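Local coordinates for protein computational Design of Enzyme (Synthetic construct, PDB 3TP4) that is a computationally designed enzyme, probably built on a glycosyl hydrolase family 26 TIM barrel to carry a catalytic triad with an activated serine, at residues T53-N58 against G322-A327; D246-T251 against Q329-V334; G287-N292 against P335-L340. One frame throughout, in Å; residues are numbered along the deposited sequence.

Contact 1 of 3, residues T53-N58 against G322-A327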
ATOM      1  N   THR A  53       6.983   2.072  24.066  1.00 29.49           N
ATOM      2  CA  THR A  53       6.012   2.990  24.653  1.00 34.59           C
ATOM      3  C   THR A  53       5.360   3.849  23.580  1.00 37.21           C
ATOM      4  O   THR A  53       5.929   4.029  22.508  1.00 36.77           O
ATOM      5  CB  THR A  53       6.657   3.906  25.709  1.00 37.22           C
ATOM      6  OG1 THR A  53       7.690   4.690  25.091  1.00 37.41           O
ATOM      7  CG2 THR A  53       7.245   3.076  26.860  1.00 34.99           C
ATOM      8  N   SER A  54       4.180   4.394  23.886  1.00 30.54           N
ATOM      9  CA  SER A  54       3.356   5.111  22.906  1.00 25.68           C
ATOM     10  C   SER A  54       2.421   6.133  23.560  1.00 26.21           C
ATOM     11  O   SER A  54       1.862   5.867  24.622  1.00 31.83           O
ATOM     12  CB  SER A  54       2.515   4.100  22.126  1.00 26.73           C
ATOM     13  OG  SER A  54       1.528   4.741  21.336  1.00 27.89           O
ATOM     14  N   ASP A  55       2.235   7.288  22.926  1.00 26.83           N
ATOM     15  CA  ASP A  55       1.225   8.244  23.380  1.00 26.92           C
ATOM     16  C   ASP A  55      -0.161   7.600  23.426  1.00 28.71           C
ATOM     17  O   ASP A  55      -1.003   7.981  24.232  1.00 28.56           O
ATOM     18  CB  ASP A  55       1.134   9.450  22.446  1.00 22.73           C
ATOM     19  CG  ASP A  55       2.326  10.382  22.569  1.00 30.04           C
ATOM     20  OD1 ASP A  55       3.114  10.215  23.516  1.00 32.47           O
ATOM     21  OD2 ASP A  55       2.464  11.281  21.716  1.00 32.30           O
ATOM     22  N   VAL A  56      -0.403   6.653  22.530  1.00 29.11           N
ATOM     23  CA  VAL A  56      -1.697   5.991  22.465  1.00 26.36           C
ATOM     24  C   VAL A  56      -1.927   5.168  23.723  1.00 24.09           C
ATOM     25  O   VAL A  56      -3.004   5.194  24.301  1.00 26.72           O
ATOM     26  CB  VAL A  56      -1.816   5.076  21.240  1.00 28.85           C
ATOM     27  CG1 VAL A  56      -3.140   4.318  21.291  1.00 34.52           C
ATOM     28  CG2 VAL A  56      -1.721   5.890  19.968  1.00 24.89           C
ATOM     29  N   LYS A  57      -0.903   4.432  24.134  1.00 24.82           N
ATOM     30  CA  LYS A  57      -0.964   3.680  25.377  1.00 26.45           C
ATOM     31  C   LYS A  57      -1.156   4.627  26.565  1.00 30.30           C
ATOM     32  O   LYS A  57      -1.988   4.373  27.437  1.00 29.71           O
ATOM     33  CB  LYS A  57       0.307   2.827  25.528  1.00 26.10           C
ATOM     34  CG  LYS A  57       0.534   2.209  26.906  1.00 30.59           C
ATOM     35  CD  LYS A  57      -0.546   1.186  27.262  1.00 30.36           C
ATOM     36  CE  LYS A  57      -0.273   0.559  28.624  1.00 30.06           C
ATOM     37  NZ  LYS A  57      -1.293  -0.472  28.995  1.00 33.94           N
ATOM     38  N   ASN A  58      -0.410   5.729  26.599  1.00 33.07           N
ATOM     39  CA  ASN A  58      -0.510   6.649  27.739  1.00 36.84           C
ATOM     40  C   ASN A  58      -1.864   7.343  27.830  1.00 33.46           C
ATOM     41  O   ASN A  58      -2.372   7.570  28.924  1.00 29.50           O
ATOM     42  CB  ASN A  58       0.623   7.683  27.746  1.00 32.99           C
ATOM     43  CG  ASN A  58       1.996   7.041  27.919  1.00 36.11           C
ATOM     44  OD1 ASN A  58       2.106   5.893  28.342  1.00 34.55           O
ATOM     45  ND2 ASN A  58       3.044   7.778  27.579  1.00 33.00           N
ATOM     46  N   GLY A 322      -2.024   9.811  11.847  1.00 26.20           N
ATOM     47  CA  GLY A 322      -0.643  10.192  11.603  1.00 28.13           C
ATOM     48  C   GLY A 322       0.315  10.209  12.785  1.00 31.37           C
ATOM     49  O   GLY A 322      -0.070  10.033  13.945  1.00 29.72           O
ATOM     50  N   GLU A 323       1.583  10.459  12.476  1.00 27.31           N
ATOM     51  CA  GLU A 323       2.652  10.405  13.470  1.00 26.99           C
ATOM     52  C   GLU A 323       2.594  11.557  14.484  1.00 25.47           C
ATOM     53  O   GLU A 323       2.276  12.693  14.139  1.00 31.58           O
ATOM     54  CB  GLU A 323       4.012  10.402  12.749  1.00 29.52           C
ATOM     55  CG  GLU A 323       5.203  10.069  13.645  1.00 41.04           C
ATOM     56  CD  GLU A 323       6.457   9.744  12.836  1.00 49.96           C
ATOM     57  OE1 GLU A 323       6.554  10.219  11.686  1.00 48.51           O
ATOM     58  OE2 GLU A 323       7.332   9.006  13.341  1.00 53.10           O
ATOM     59  N   ASN A 324       2.913  11.260  15.737  1.00 28.37           N
ATOM     60  CA  ASN A 324       2.993  12.297  16.760  1.00 29.18           C
ATOM     61  C   ASN A 324       4.416  12.886  16.856  1.00 28.62           C
ATOM     62  O   ASN A 324       5.186  12.515  17.730  1.00 30.24           O
ATOM     63  CB  ASN A 324       2.552  11.741  18.113  1.00 24.74           C
ATOM     64  CG  ASN A 324       1.044  11.819  18.312  1.00 27.53           C
ATOM     65  OD1 ASN A 324       0.284  11.864  17.350  1.00 28.80           O
ATOM     66  ND2 ASN A 324       0.613  11.865  19.564  1.00 25.99           N
ATOM     67  N   ALA A 325       4.755  13.791  15.944  1.00 32.59           N
ATOM     68  CA  ALA A 325       6.127  14.290  15.849  1.00 38.20           C
ATOM     69  C   ALA A 325       6.464  15.266  16.970  1.00 42.09           C
ATOM     70  O   ALA A 325       7.428  15.064  17.705  1.00 46.45           O
ATOM     71  CB  ALA A 325       6.367  14.933  14.497  1.00 39.52           C
ATOM     72  N   ASP A 326       5.662  16.317  17.107  1.00 41.19           N
ATOM     73  CA  ASP A 326       5.904  17.321  18.138  1.00 45.83           C
ATOM     74  C   ASP A 326       4.636  18.106  18.462  1.00 42.02           C
ATOM     75  O   ASP A 326       3.590  17.884  17.853  1.00 36.50           O
ATOM     76  CB  ASP A 326       7.021  18.268  17.690  1.00 45.26           C
ATOM     77  CG  ASP A 326       6.794  18.811  16.296  1.00 45.09           C
ATOM     78  OD1 ASP A 326       5.668  19.266  16.007  1.00 43.85           O
ATOM     79  OD2 ASP A 326       7.734  18.771  15.480  1.00 57.26           O
ATOM     80  N   ALA A 327       4.742  19.033  19.410  1.00 40.56           N
ATOM     81  CA  ALA A 327       3.587  19.802  19.868  1.00 45.23           C
ATOM     82  C   ALA A 327       2.848  20.463  18.714  1.00 38.69           C
ATOM     83  O   ALA A 327       1.615  20.531  18.706  1.00 33.94           O
ATOM     84  CB  ALA A 327       4.009  20.853  20.899  1.00 44.66           C
TER

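Contact 2 of 3, residues D246-T251 against Q329-V334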
ATOM      1  N   ASP A 246      -7.699   7.446   1.808  1.00 26.73           N
ATOM      2  CA  ASP A 246      -6.980   8.398   2.651  1.00 24.19           C
ATOM      3  C   ASP A 246      -7.730   9.723   2.684  1.00 30.13           C
ATOM      4  O   ASP A 246      -7.873  10.384   1.655  1.00 28.93           O
ATOM      5  CB  ASP A 246      -5.566   8.622   2.105  1.00 25.71           C
ATOM      6  CG  ASP A 246      -4.809   7.321   1.897  1.00 33.15           C
ATOM      7  OD1 ASP A 246      -4.814   6.464   2.804  1.00 24.29           O
ATOM      8  OD2 ASP A 246      -4.222   7.144   0.816  1.00 45.05           O
ATOM      9  N   THR A 247      -8.203  10.109   3.865  1.00 26.70           N
ATOM     10  CA  THR A 247      -9.002  11.315   3.995  1.00 29.74           C
ATOM     11  C   THR A 247      -8.738  12.023   5.312  1.00 28.67           C
ATOM     12  O   THR A 247      -9.000  11.473   6.390  1.00 25.79           O
ATOM     13  CB  THR A 247     -10.507  10.997   3.922  1.00 31.14           C
ATOM     14  OG1 THR A 247     -10.798  10.389   2.663  1.00 33.53           O
ATOM     15  CG2 THR A 247     -11.323  12.268   4.057  1.00 29.83           C
ATOM     16  N   TYR A 248      -8.205  13.238   5.222  1.00 27.25           N
ATOM     17  CA  TYR A 248      -8.047  14.097   6.386  1.00 29.80           C
ATOM     18  C   TYR A 248      -9.046  15.241   6.265  1.00 32.13           C
ATOM     19  O   TYR A 248      -9.360  15.673   5.162  1.00 28.68           O
ATOM     20  CB  TYR A 248      -6.620  14.635   6.484  1.00 30.79           C
ATOM     21  CG  TYR A 248      -5.633  13.674   7.110  1.00 36.51           C
ATOM     22  CD1 TYR A 248      -5.778  12.299   6.973  1.00 31.66           C
ATOM     23  CD2 TYR A 248      -4.563  14.141   7.855  1.00 42.97           C
ATOM     24  CE1 TYR A 248      -4.870  11.415   7.563  1.00 29.66           C
ATOM     25  CE2 TYR A 248      -3.654  13.268   8.440  1.00 47.79           C
ATOM     26  CZ  TYR A 248      -3.814  11.906   8.289  1.00 38.97           C
ATOM     27  OH  TYR A 248      -2.913  11.041   8.883  1.00 35.32           O
ATOM     28  N   ASP A 249      -9.565  15.708   7.396  1.00 28.60           N
ATOM     29  CA  ASP A 249     -10.520  16.816   7.403  1.00 27.61           C
ATOM     30  C   ASP A 249     -10.376  17.585   8.704  1.00 34.67           C
ATOM     31  O   ASP A 249     -10.038  17.002   9.740  1.00 29.07           O
ATOM     32  CB  ASP A 249     -11.960  16.304   7.239  1.00 29.28           C
ATOM     33  CG  ASP A 249     -13.011  17.289   7.784  1.00 39.07           C
ATOM     34  OD1 ASP A 249     -13.495  18.162   7.024  1.00 35.88           O
ATOM     35  OD2 ASP A 249     -13.370  17.175   8.978  1.00 31.91           O
ATOM     36  N   SER A 250     -10.602  18.895   8.649  1.00 32.32           N
ATOM     37  CA  SER A 250     -10.590  19.711   9.861  1.00 35.71           C
ATOM     38  C   SER A 250     -11.905  20.465  10.091  1.00 38.93           C
ATOM     39  O   SER A 250     -12.006  21.253  11.032  1.00 41.00           O
ATOM     40  CB  SER A 250      -9.401  20.685   9.864  1.00 33.08           C
ATOM     41  OG  SER A 250      -9.549  21.648   8.839  1.00 40.36           O
ATOM     42  N   THR A 251     -12.908  20.223   9.246  1.00 36.65           N
ATOM     43  CA  THR A 251     -14.215  20.874   9.410  1.00 36.09           C
ATOM     44  C   THR A 251     -15.174  20.102  10.316  1.00 42.95           C
ATOM     45  O   THR A 251     -15.940  20.703  11.071  1.00 46.64           O
ATOM     46  CB  THR A 251     -14.938  21.117   8.068  1.00 38.19           C
ATOM     47  OG1 THR A 251     -15.461  19.880   7.564  1.00 38.17           O
ATOM     48  CG2 THR A 251     -13.995  21.737   7.040  1.00 39.96           C
ATOM     49  N   GLN A 329       2.903  19.514  15.458  1.00 35.31           N
ATOM     50  CA  GLN A 329       2.336  18.541  14.524  1.00 37.46           C
ATOM     51  C   GLN A 329       2.201  17.153  15.141  1.00 34.33           C
ATOM     52  O   GLN A 329       3.176  16.409  15.271  1.00 36.08           O
ATOM     53  CB  GLN A 329       3.179  18.454  13.252  1.00 45.76           C
ATOM     54  CG  GLN A 329       2.518  17.648  12.156  1.00 54.19           C
ATOM     55  CD  GLN A 329       3.354  17.586  10.903  1.00 64.77           C
ATOM     56  OE1 GLN A 329       4.567  17.792  10.941  1.00 56.96           O
ATOM     57  NE2 GLN A 329       2.709  17.309   9.776  1.00 74.35           N
ATOM     58  N   HIS A 330       0.980  16.807  15.522  1.00 32.54           N
ATOM     59  CA  HIS A 330       0.705  15.469  16.017  1.00 31.42           C
ATOM     60  C   HIS A 330      -0.768  15.145  15.798  1.00 30.74           C
ATOM     61  O   HIS A 330      -1.597  16.048  15.674  1.00 32.51           O
ATOM     62  CB  HIS A 330       1.134  15.315  17.486  1.00 28.39           C
ATOM     63  CG  HIS A 330       0.385  16.189  18.446  1.00 31.16           C
ATOM     64  ND1 HIS A 330       0.698  17.518  18.647  1.00 34.69           N
ATOM     65  CD2 HIS A 330      -0.634  15.909  19.298  1.00 35.35           C
ATOM     66  CE1 HIS A 330      -0.107  18.023  19.568  1.00 37.85           C
ATOM     67  NE2 HIS A 330      -0.924  17.070  19.979  1.00 35.50           N
ATOM     68  N   PHE A 331      -1.092  13.861  15.715  1.00 25.88           N
ATOM     69  CA  PHE A 331      -2.426  13.478  15.261  1.00 28.36           C
ATOM     70  C   PHE A 331      -3.254  12.745  16.307  1.00 25.47           C
ATOM     71  O   PHE A 331      -4.480  12.734  16.227  1.00 26.63           O
ATOM     72  CB  PHE A 331      -2.330  12.694  13.951  1.00 23.70           C
ATOM     73  CG  PHE A 331      -1.845  13.531  12.809  1.00 27.53           C
ATOM     74  CD1 PHE A 331      -0.487  13.756  12.628  1.00 29.42           C
ATOM     75  CD2 PHE A 331      -2.744  14.141  11.947  1.00 34.38           C
ATOM     76  CE1 PHE A 331      -0.034  14.548  11.579  1.00 36.10           C
ATOM     77  CE2 PHE A 331      -2.296  14.939  10.897  1.00 30.54           C
ATOM     78  CZ  PHE A 331      -0.945  15.138  10.712  1.00 32.81           C
ATOM     79  N   VAL A 332      -2.577  12.144  17.280  1.00 24.55           N
ATOM     80  CA  VAL A 332      -3.253  11.619  18.470  1.00 27.01           C
ATOM     81  C   VAL A 332      -3.147  12.650  19.596  1.00 30.27           C
ATOM     82  O   VAL A 332      -2.048  13.010  19.997  1.00 32.46           O
ATOM     83  CB  VAL A 332      -2.639  10.278  18.927  1.00 24.40           C
ATOM     84  CG1 VAL A 332      -3.147   9.889  20.326  1.00 27.09           C
ATOM     85  CG2 VAL A 332      -2.928   9.157  17.889  1.00 26.77           C
ATOM     86  N   PRO A 333      -4.293  13.130  20.107  1.00 30.43           N
ATOM     87  CA  PRO A 333      -4.281  14.126  21.190  1.00 32.57           C
ATOM     88  C   PRO A 333      -3.525  13.637  22.419  1.00 33.26           C
ATOM     89  O   PRO A 333      -3.524  12.443  22.713  1.00 28.82           O
ATOM     90  CB  PRO A 333      -5.767  14.296  21.539  1.00 29.44           C
ATOM     91  CG  PRO A 333      -6.508  13.831  20.342  1.00 29.25           C
ATOM     92  CD  PRO A 333      -5.662  12.759  19.702  1.00 27.63           C
ATOM     93  N   VAL A 334      -2.891  14.566  23.129  1.00 30.50           N
ATOM     94  CA  VAL A 334      -2.170  14.261  24.355  1.00 32.65           C
ATOM     95  C   VAL A 334      -2.654  15.251  25.410  1.00 31.18           C
ATOM     96  O   VAL A 334      -3.418  16.164  25.086  1.00 33.24           O
ATOM     97  CB  VAL A 334      -0.635  14.332  24.149  1.00 38.63           C
ATOM     98  CG1 VAL A 334      -0.210  13.321  23.098  1.00 34.51           C
ATOM     99  CG2 VAL A 334      -0.204  15.730  23.735  1.00 34.70           C
TER

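Contact 3 of 3, residues G287-N292 against P335-L340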
ATOM      1  N   GLY A 287      -3.874  18.772   9.331  1.00 30.15           N
ATOM      2  CA  GLY A 287      -2.915  19.582  10.050  1.00 35.90           C
ATOM      3  C   GLY A 287      -2.667  19.084  11.460  1.00 37.76           C
ATOM      4  O   GLY A 287      -1.855  19.653  12.184  1.00 34.59           O
ATOM      5  N   GLY A 288      -3.364  18.023  11.860  1.00 31.32           N
ATOM      6  CA  GLY A 288      -3.156  17.463  13.180  1.00 30.72           C
ATOM      7  C   GLY A 288      -3.993  18.166  14.231  1.00 31.56           C
ATOM      8  O   GLY A 288      -4.776  19.051  13.910  1.00 33.50           O
ATOM      9  N   VAL A 289      -3.828  17.765  15.486  1.00 31.90           N
ATOM     10  CA  VAL A 289      -4.628  18.300  16.575  1.00 33.73           C
ATOM     11  C   VAL A 289      -3.774  19.125  17.530  1.00 38.93           C
ATOM     12  O   VAL A 289      -4.215  19.480  18.621  1.00 34.28           O
ATOM     13  CB  VAL A 289      -5.313  17.169  17.369  1.00 29.43           C
ATOM     14  CG1 VAL A 289      -6.216  16.353  16.445  1.00 26.45           C
ATOM     15  CG2 VAL A 289      -4.268  16.278  18.023  1.00 31.32           C
ATOM     16  N   GLY A 290      -2.545  19.417  17.118  1.00 40.81           N
ATOM     17  CA  GLY A 290      -1.645  20.210  17.933  1.00 40.37           C
ATOM     18  C   GLY A 290      -1.658  21.680  17.554  1.00 44.88           C
ATOM     19  O   GLY A 290      -2.626  22.177  16.985  1.00 39.54           O
ATOM     20  N   THR A 291      -0.558  22.363  17.866  1.00 49.93           N
ATOM     21  CA  THR A 291      -0.418  23.810  17.703  1.00 50.84           C
ATOM     22  C   THR A 291      -0.773  24.320  16.315  1.00 49.59           C
ATOM     23  O   THR A 291      -1.530  25.278  16.166  1.00 54.99           O
ATOM     24  CB  THR A 291       1.029  24.236  17.997  1.00 56.49           C
ATOM     25  OG1 THR A 291       1.372  23.860  19.336  1.00 58.84           O
ATOM     26  CG2 THR A 291       1.192  25.735  17.825  1.00 66.60           C
ATOM     27  N   ASN A 292      -0.213  23.683  15.296  1.00 47.47           N
ATOM     28  CA  ASN A 292      -0.431  24.112  13.925  1.00 50.40           C
ATOM     29  C   ASN A 292      -1.670  23.461  13.325  1.00 51.00           C
ATOM     30  O   ASN A 292      -1.932  23.585  12.128  1.00 47.26           O
ATOM     31  CB  ASN A 292       0.802  23.801  13.078  1.00 53.27           C
ATOM     32  CG  ASN A 292       2.069  24.394  13.664  1.00 56.65           C
ATOM     33  OD1 ASN A 292       2.053  25.498  14.214  1.00 54.43           O
ATOM     34  ND2 ASN A 292       3.174  23.657  13.565  1.00 55.42           N
ATOM     35  N   PRO A 335      -2.272  15.047  26.680  1.00 35.53           N
ATOM     36  CA  PRO A 335      -2.812  15.956  27.695  1.00 36.23           C
ATOM     37  C   PRO A 335      -2.511  17.397  27.302  1.00 40.58           C
ATOM     38  O   PRO A 335      -1.415  17.695  26.833  1.00 36.62           O
ATOM     39  CB  PRO A 335      -2.051  15.554  28.958  1.00 35.24           C
ATOM     40  CG  PRO A 335      -1.740  14.110  28.745  1.00 35.34           C
ATOM     41  CD  PRO A 335      -1.422  14.000  27.274  1.00 36.71           C
ATOM     42  N   GLY A 336      -3.489  18.275  27.454  1.00 41.22           N
ATOM     43  CA  GLY A 336      -3.319  19.647  27.028  1.00 40.66           C
ATOM     44  C   GLY A 336      -4.068  19.953  25.751  1.00 38.10           C
ATOM     45  O   GLY A 336      -4.397  21.110  25.503  1.00 35.88           O
ATOM     46  N   ASP A 337      -4.333  18.927  24.937  1.00 29.61           N
ATOM     47  CA  ASP A 337      -5.062  19.117  23.689  1.00 30.66           C
ATOM     48  C   ASP A 337      -6.551  19.119  23.933  1.00 33.82           C
ATOM     49  O   ASP A 337      -7.057  18.327  24.728  1.00 35.73           O
ATOM     50  CB  ASP A 337      -4.737  18.011  22.678  1.00 36.24           C
ATOM     51  CG  ASP A 337      -3.299  18.050  22.211  1.00 37.42           C
ATOM     52  OD1 ASP A 337      -2.642  19.098  22.385  1.00 36.68           O
ATOM     53  OD2 ASP A 337      -2.835  17.029  21.662  1.00 32.05           O
ATOM     54  N   ALA A 338      -7.259  19.991  23.225  1.00 32.64           N
ATOM     55  CA  ALA A 338      -8.699  20.096  23.403  1.00 33.57           C
ATOM     56  C   ALA A 338      -9.431  18.802  23.004  1.00 36.43           C
ATOM     57  O   ALA A 338     -10.487  18.479  23.564  1.00 31.10           O
ATOM     58  CB  ALA A 338      -9.241  21.287  22.620  1.00 36.10           C
ATOM     59  N   LEU A 339      -8.878  18.067  22.040  1.00 31.92           N
ATOM     60  CA  LEU A 339      -9.553  16.869  21.534  1.00 29.72           C
ATOM     61  C   LEU A 339      -9.213  15.594  22.323  1.00 30.90           C
ATOM     62  O   LEU A 339      -9.646  14.490  21.954  1.00 28.42           O
ATOM     63  CB  LEU A 339      -9.265  16.662  20.033  1.00 30.51           C
ATOM     64  CG  LEU A 339     -10.143  17.400  19.015  1.00 30.77           C
ATOM     65  CD1 LEU A 339      -9.567  17.262  17.597  1.00 23.32           C
ATOM     66  CD2 LEU A 339     -11.584  16.905  19.061  1.00 36.78           C
ATOM     67  N   LEU A 340      -8.455  15.740  23.406  1.00 28.57           N
ATOM     68  CA  LEU A 340      -8.039  14.574  24.184  1.00 27.92           C
ATOM     69  C   LEU A 340      -9.226  13.745  24.683  1.00 27.56           C
ATOM     70  O   LEU A 340      -9.284  12.539  24.466  1.00 26.29           O
ATOM     71  CB  LEU A 340      -7.164  14.980  25.365  1.00 32.20           C
ATOM     72  CG  LEU A 340      -6.864  13.801  26.295  1.00 33.62           C
ATOM     73  CD1 LEU A 340      -5.842  12.879  25.671  1.00 35.65           C
ATOM     74  CD2 LEU A 340      -6.403  14.267  27.659  1.00 35.14           C
TER
HETATM   75  O   HOH W   1      -6.758  19.079  20.116  1.00 34.25           O
HETATM   76  O   HOH W   2      -4.007  21.716  20.512  1.00 50.48           O

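Contact 1 of 3, residues T53-N58 against G322-A327
D55 reaches from the first turn of helix 55-60 to N324, in the loop that leaves barrel strand 318-321. The contact so ties that loop to the helix start, with N324 near, but not touching, the probable triad region. The CB of D55 already lies 3.8 Å from N324 ND2, and CG keeps the same spacing while the chain bends on toward the oxygens. CG sits anti to the carbonyl carbon, beside the backbone N (chi1 -72°), which sends the carboxylate off the helix start and across to the loop. OD1 turns aside and accepts from T45 OG1. OD2 makes the crossing: N324 ND2 donates to it at 2.9 Å, nearly straight at 166° and close to the amide plane, and the lone pair used is the anti one, away from OD1. OD2 also rests 3.6 Å from N324 CB and takes a second bond from L44 N. The carboxylate and amide planes are turned 54° apart. With an alanine here, N324 ND2 and L44 N would probably both lose OD2, and T45 OG1 would lose OD1, in a buried setting. Because N324 OD1 is held by backbone N-H groups of F331 and V332, both ends of the amide are committed and its rotation is fixed; the buried carboxylate, met by three donors, is consistent with a charged form.

Contact 2 of 3, residues D246-T251 against Q329-V334
One residue past the Y248 that meets F331, the carboxylate oxygen OD1 of D249 is gripped twice by T251. The hydroxyl OG1 of T251 donates to D249 OD1 at 2.7 Å through the syn lone pair, on the side of the other oxygen. The backbone N of T251 comes to the same OD1 at 3.1 Å from above the carboxylate plane, which makes an Asx turn where strand 242-249 ends. D249 OD2 is taken up by G252 N and W299 NE1, so both oxygens of this buried group have donors.

The crossing itself is purely aromatic. Y248 CE2 lies 3.3 Å from F331 CE2, close for two ring carbons, and F331 CD2 follows at 3.7 Å from the same Y248 atom. Relative to the tyrosine ring, F331 lies at the edge, with CZ in the ring plane; the approach to the phenylalanine is oblique. The centroids stand 5.5 Å apart with the planes at 60°. In Y248, CG sits beside the backbone N, anti to the carbonyl carbon (chi1 -82°), and carries the ring from the strand toward the loop. Its OH ends above one face of F331, offset toward the rim.

T247 packs on helix 254-274, on the outside of the barrel, whereas Y248 reaches the 329-334 loop beyond the C-terminal ends of the parallel strands, the end where TIM barrels place their active sites. With no polar link between the two rings, the join rests on shape and dispersion, and the turn at D249 is a separate polar feature of the strand end.

Contact 3 of 3, residues G287-N292 against P335-L340
V289 and L339 bring their backbones within 7.1 Å at the CA atoms, where the 335-340 chain folds into a type I beta turn from D337 to L340, closed by L340 N to D337 O at 3.2 Å. Just ahead of V289, G288 has a positive phi (86°) and backbone angles that would jam a side chain against the carbonyl O of G287.

The two branches of V289 meet different partners. CG1, beside the backbone N and anti to the carbonyl carbon (chi1 -59°), lies against L339 CD1 at 3.7 Å, the two side chains crossing at about a right angle. CG2, in the crowded position between backbone N and carbonyl carbon, faces D337 OD2 at 4.0 Å. The valine also touches H330 and P333, so the 329-334 loop packs against it too.

In the TIM-barrel plan both segments belong to loops that follow barrel strands. Segment 287-292 leads from strand 282-285 toward helix 299-308. The other segment follows strand 318-321 at a distance and ends at L340, where helix 340-348 begins.

Water does the polar work between them. V289 O accepts from two waters. One, at 3.0 Å from V289 O, in turn receives the N-H of L339, so it links a carbonyl to a backbone donor inside the turn. The other lies 2.9 Å from V289 O and gives a weak bond to D337 OD1. That water comes between two acceptors that could not bond each other directly. D337 OD2 accepts from H330 NE2 and V334 N, both in the 329-334 part of the same loop.

Overall arrangement
The second segments of all three contacts come from one long loop, 322-339, which runs into helix 340-348 at L340, so the contacts fasten successive parts of it to different neighbours. Contacts 2 and 3 have centres about 9 Å apart and are joined by H330 O to V289 N at 2.8 Å. Contact 1, about 12 Å between centres from contact 2, packs on it where E323 O lies 3.3 Å from F331 CD1. A327 O to T291 N, 3.0 Å, ties contact 1 to contact 3, their centres about 11 Å apart. The side chains of N324 and Y248 lie near, without touching, S70, H37 and E320, whose geometry fits a charge-relay triad and probably marks the designed site.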